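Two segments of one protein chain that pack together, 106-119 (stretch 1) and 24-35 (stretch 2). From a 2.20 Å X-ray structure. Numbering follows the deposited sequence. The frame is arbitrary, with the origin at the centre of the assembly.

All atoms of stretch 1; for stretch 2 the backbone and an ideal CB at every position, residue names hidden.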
# COMPACT_ATOMS: atom_id res chain seq x y z
N ASP A 106 -29.35 -0.52 0.22
CA ASP A 106 -29.95 -0.82 -1.08
C ASP A 106 -29.95 0.43 -1.96
O ASP A 106 -29.53 0.40 -3.10
CB ASP A 106 -31.38 -1.31 -0.94
CG ASP A 106 -31.46 -2.66 -0.31
OD1 ASP A 106 -30.47 -3.42 -0.31
OD2 ASP A 106 -32.56 -2.98 0.18
N ILE A 107 -30.45 1.53 -1.40
CA ILE A 107 -30.60 2.77 -2.17
C ILE A 107 -29.24 3.37 -2.48
O ILE A 107 -29.03 3.83 -3.63
CB ILE A 107 -31.49 3.82 -1.45
CG1 ILE A 107 -32.83 3.22 -0.98
CG2 ILE A 107 -31.75 5.02 -2.37
CD1 ILE A 107 -33.70 2.54 -2.08
N MET A 108 -28.34 3.35 -1.49
CA MET A 108 -26.97 3.89 -1.64
C MET A 108 -26.08 3.07 -2.58
O MET A 108 -25.35 3.65 -3.38
CB MET A 108 -26.30 4.06 -0.27
CG MET A 108 -26.98 5.11 0.62
SD MET A 108 -26.19 5.42 2.24
CE MET A 108 -24.77 6.36 1.64
N ASP A 109 -26.17 1.73 -2.52
CA ASP A 109 -25.46 0.85 -3.45
C ASP A 109 -25.96 1.02 -4.87
O ASP A 109 -25.19 1.15 -5.83
CB ASP A 109 -25.69 -0.62 -3.06
CG ASP A 109 -24.63 -1.17 -2.08
OD1 ASP A 109 -23.70 -0.45 -1.69
OD2 ASP A 109 -24.73 -2.37 -1.72
N THR A 110 -27.28 1.03 -5.01
CA THR A 110 -27.90 1.17 -6.33
C THR A 110 -27.66 2.52 -6.96
O THR A 110 -27.31 2.58 -8.13
CB THR A 110 -29.42 0.87 -6.29
OG1 THR A 110 -29.63 -0.49 -5.88
CG2 THR A 110 -30.01 1.07 -7.70
N ALA A 111 -27.81 3.60 -6.20
CA ALA A 111 -27.44 4.94 -6.70
C ALA A 111 -25.97 5.04 -7.10
O ALA A 111 -25.63 5.70 -8.08
CB ALA A 111 -27.77 6.02 -5.67
N THR A 112 -25.10 4.42 -6.29
CA THR A 112 -23.66 4.30 -6.63
C THR A 112 -23.47 3.58 -7.94
O THR A 112 -22.69 4.04 -8.79
CB THR A 112 -22.85 3.62 -5.49
OG1 THR A 112 -22.98 4.42 -4.31
CG2 THR A 112 -21.36 3.47 -5.83
N VAL A 113 -24.17 2.46 -8.13
CA VAL A 113 -24.07 1.74 -9.40
C VAL A 113 -24.51 2.62 -10.60
O VAL A 113 -23.89 2.60 -11.65
CB VAL A 113 -24.79 0.35 -9.33
CG1 VAL A 113 -25.10 -0.21 -10.69
CG2 VAL A 113 -23.93 -0.66 -8.51
N LEU A 114 -25.53 3.44 -10.41
CA LEU A 114 -25.97 4.33 -11.48
C LEU A 114 -24.89 5.37 -11.85
O LEU A 114 -24.70 5.67 -13.03
CB LEU A 114 -27.29 5.05 -11.08
CG LEU A 114 -28.49 4.10 -10.93
CD1 LEU A 114 -29.64 4.82 -10.22
CD2 LEU A 114 -28.91 3.56 -12.26
N GLN A 115 -24.22 5.92 -10.85
CA GLN A 115 -23.09 6.80 -11.09
C GLN A 115 -21.94 6.04 -11.79
O GLN A 115 -21.39 6.52 -12.78
CB GLN A 115 -22.63 7.36 -9.77
CG GLN A 115 -23.60 8.39 -9.12
CD GLN A 115 -23.12 8.78 -7.72
OE1 GLN A 115 -22.73 7.92 -6.94
NE2 GLN A 115 -23.12 10.07 -7.42
N ILE A 116 -21.56 4.87 -11.26
CA ILE A 116 -20.55 4.01 -11.92
C ILE A 116 -20.84 3.75 -13.43
O ILE A 116 -19.91 3.73 -14.24
CB ILE A 116 -20.33 2.67 -11.14
CG1 ILE A 116 -19.72 2.96 -9.73
CG2 ILE A 116 -19.38 1.74 -11.87
CD1 ILE A 116 -19.64 1.73 -8.79
N ARG A 117 -22.11 3.55 -13.79
CA ARG A 117 -22.48 3.46 -15.20
C ARG A 117 -22.06 4.71 -15.99
O ARG A 117 -21.44 4.61 -17.06
CB ARG A 117 -23.98 3.21 -15.37
CG ARG A 117 -24.32 2.99 -16.82
CD ARG A 117 -25.55 2.15 -17.00
NE ARG A 117 -26.71 2.80 -16.40
CZ ARG A 117 -27.91 2.26 -16.36
NH1 ARG A 117 -28.11 1.06 -16.88
NH2 ARG A 117 -28.91 2.91 -15.78
N ASP A 118 -22.42 5.90 -15.47
CA ASP A 118 -21.94 7.15 -16.08
C ASP A 118 -20.41 7.30 -15.99
O ASP A 118 -19.78 7.72 -16.93
CB ASP A 118 -22.62 8.38 -15.45
CG ASP A 118 -24.16 8.38 -15.63
OD1 ASP A 118 -24.69 7.52 -16.39
OD2 ASP A 118 -24.83 9.25 -15.00
N GLY A 119 -19.82 6.98 -14.82
CA GLY A 119 -18.36 7.02 -14.65
C GLY A 119 -17.63 6.15 -15.68
O GLY A 119 -16.62 6.55 -16.24
N UNK A 24 -25.53 16.32 -5.01
CA UNK A 24 -26.74 16.61 -5.79
C UNK A 24 -27.01 15.48 -6.77
O UNK A 24 -28.15 14.99 -6.88
CB UNK A 24 -26.60 17.94 -6.54
N UNK A 25 -25.97 15.09 -7.49
CA UNK A 25 -26.10 13.97 -8.39
C UNK A 25 -26.42 12.65 -7.64
O UNK A 25 -27.29 11.92 -8.05
CB UNK A 25 -24.81 13.82 -9.20
N UNK A 26 -25.75 12.38 -6.54
CA UNK A 26 -26.00 11.16 -5.74
C UNK A 26 -27.46 11.09 -5.32
O UNK A 26 -28.16 10.14 -5.62
CB UNK A 26 -25.10 11.12 -4.50
N UNK A 27 -27.90 12.13 -4.62
CA UNK A 27 -29.30 12.32 -4.23
C UNK A 27 -30.26 12.13 -5.37
O UNK A 27 -31.22 11.39 -5.23
CB UNK A 27 -29.50 13.72 -3.64
N UNK A 28 -30.03 12.77 -6.52
CA UNK A 28 -30.98 12.56 -7.64
C UNK A 28 -31.07 11.08 -8.13
O UNK A 28 -32.17 10.60 -8.50
CB UNK A 28 -30.57 13.45 -8.81
N UNK A 29 -29.96 10.34 -8.08
CA UNK A 29 -29.97 8.88 -8.36
C UNK A 29 -30.70 8.10 -7.26
O UNK A 29 -31.31 7.09 -7.55
CB UNK A 29 -28.54 8.35 -8.50
N UNK A 30 -30.59 8.58 -6.02
CA UNK A 30 -31.34 8.04 -4.88
C UNK A 30 -32.85 8.14 -5.05
O UNK A 30 -33.58 7.16 -4.85
CB UNK A 30 -30.93 8.77 -3.60
N UNK A 31 -33.31 9.33 -5.46
CA UNK A 31 -34.70 9.54 -5.85
C UNK A 31 -35.07 8.63 -7.03
O UNK A 31 -36.09 7.92 -6.98
CB UNK A 31 -34.94 11.01 -6.21
N UNK A 32 -34.23 8.63 -8.07
CA UNK A 32 -34.44 7.76 -9.24
C UNK A 32 -34.69 6.30 -8.84
O UNK A 32 -35.61 5.66 -9.34
CB UNK A 32 -33.23 7.84 -10.17
N UNK A 33 -33.91 5.81 -7.88
CA UNK A 33 -34.01 4.43 -7.38
C UNK A 33 -35.34 4.21 -6.64
O UNK A 33 -36.00 3.19 -6.86
CB UNK A 33 -32.83 4.11 -6.45
N UNK A 34 -35.70 5.14 -5.75
CA UNK A 34 -36.93 5.01 -4.93
C UNK A 34 -38.20 5.01 -5.81
O UNK A 34 -39.15 4.28 -5.54
CB UNK A 34 -37.01 6.15 -3.91
N UNK A 35 -38.20 5.86 -6.84
CA UNK A 35 -39.32 5.97 -7.78
C UNK A 35 -39.44 4.69 -8.57
O UNK A 35 -40.55 4.18 -8.74
CB UNK A 35 -39.14 7.16 -8.72

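The two helices cross at 115° between their N-to-C directions, with axes 8.5 Å apart at closest approach, and the backbones come nearest where the CA of position 29 lies 5.0 Å from Ala111 CA. Every position of stretch 2 has helical backbone angles.

At position 24 the ideal CB has nothing of stretch 1 within 5.5 Å; the residue is Gln24. Position 25 points sideways, its ideal CB 4.5 Å from Gln115 NE2, where a small or polar side chain would fit. Ser25 is found, touching stretch 1 only lightly.

Position 26 also starts sideways, but a long side chain could turn into the hollow bounded by Met108, Ala111, Thr112 and Gln115. Leucine, methionine or an aromatic would serve. Phe26 fills it: CE1 lies 3.8 Å from Ala111 CB and CZ 3.9 Å from Met108 CG, while Gln115 OE1, Thr112 OG1 and Met108 O sit at the ring edge.

Positions 27 and 28 face away or lie out of reach, leaving the choice open; they hold Ile27 and Ser28, whose OG donates to Ser25 O.

Position 29 points toward stretch 1, its ideal CB 3.7 Å from Ala111 CB. Beyond it lie Leu114, Gln115 and the carboxylate of Asp118, so alanine could pack here and a long basic residue could reach the charge. Arg29 does the latter. Its NH2 donates to Asp118 OD2 at 2.8 Å in a salt bridge, with Leu114 CB over one face of the guanidinium, and a water links NH1, weakly, to Leu114 O and Asp118 OD1.

Position 30 points sideways, its ideal CB 4.0 Å from Ile107 CG2 and 4.7 Å from Ala111 CB, favouring a small apolar group. Cys30 places SG 3.8 Å from Ala111 CB. Position 31 faces away and is Val31.

At 32 the CB is sideways, 4.7 Å from Leu114 CD1, and polar or apolar residues are plausible. Glu32 approaches Leu114, and its OE1 accepts from Arg29 NE at 2.9 Å in a salt bridge.

Position 33 points toward a hollow formed by Ile107, Thr110, Ala111 and Leu114, suited to valine, threonine or isoleucine. Thr33 enters it: CG2 is 3.9 Å from Ile107 CD1, and OG1, 3.7 Å from Leu114 CD1, donates to Arg29 O.

At position 34 CA-to-CB points sideways, with the ideal CB 5.2 Å from Ile107 CD1, so a longer side chain, such as leucine, methionine, glutamine or glutamate, could reach the Ile107 side chain. Glu34 brings OE2 3.5 Å from Ile107 CG1. Position 35 is out of reach; Val35 occupies it.

Stretch 2 (24-35) QSFISRCVETEV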
# COMPACT_ATOMS: atom_id res chain seq x y z
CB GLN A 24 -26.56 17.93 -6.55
CG GLN A 24 -26.38 19.21 -5.64
CD GLN A 24 -25.08 19.28 -4.73
OE1 GLN A 24 -24.10 18.51 -4.86
NE2 GLN A 24 -25.10 20.25 -3.81
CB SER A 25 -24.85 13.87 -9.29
OG SER A 25 -25.08 12.88 -10.26
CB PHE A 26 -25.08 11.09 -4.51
CG PHE A 26 -25.26 9.83 -3.68
CD1 PHE A 26 -24.90 8.58 -4.20
CD2 PHE A 26 -25.74 9.90 -2.38
CE1 PHE A 26 -25.05 7.41 -3.44
CE2 PHE A 26 -25.89 8.73 -1.61
CZ PHE A 26 -25.55 7.48 -2.15
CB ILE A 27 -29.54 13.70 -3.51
CG1 ILE A 27 -28.75 13.76 -2.19
CG2 ILE A 27 -31.07 14.00 -3.34
CD1 ILE A 27 -28.93 12.49 -1.28
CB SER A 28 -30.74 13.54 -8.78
OG SER A 28 -29.62 13.14 -9.52
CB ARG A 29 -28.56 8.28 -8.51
CG ARG A 29 -27.56 9.00 -9.45
CD ARG A 29 -28.14 9.68 -10.68
NE ARG A 29 -28.67 8.76 -11.69
CZ ARG A 29 -28.07 8.46 -12.84
NH1 ARG A 29 -28.64 7.62 -13.70
NH2 ARG A 29 -26.89 8.98 -13.13
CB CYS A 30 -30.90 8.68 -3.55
SG CYS A 30 -29.26 8.09 -2.89
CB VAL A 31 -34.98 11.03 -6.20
CG1 VAL A 31 -36.43 11.24 -6.56
CG2 VAL A 31 -34.58 11.95 -5.04
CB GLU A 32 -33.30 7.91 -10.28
CG GLU A 32 -33.35 6.87 -11.39
CD GLU A 32 -32.25 6.98 -12.44
OE1 GLU A 32 -31.39 7.91 -12.36
OE2 GLU A 32 -32.25 6.13 -13.37
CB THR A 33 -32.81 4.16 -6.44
OG1 THR A 33 -31.59 4.39 -7.15
CG2 THR A 33 -32.83 2.72 -5.83
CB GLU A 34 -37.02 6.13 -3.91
CG GLU A 34 -35.98 6.05 -2.82
CD GLU A 34 -36.40 5.19 -1.62
OE1 GLU A 34 -37.48 4.55 -1.67
OE2 GLU A 34 -35.66 5.19 -0.62
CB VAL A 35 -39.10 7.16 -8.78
CG1 VAL A 35 -40.09 7.08 -9.97
CG2 VAL A 35 -39.23 8.46 -8.08
O HOH W 1 -26.49 5.87 -14.98
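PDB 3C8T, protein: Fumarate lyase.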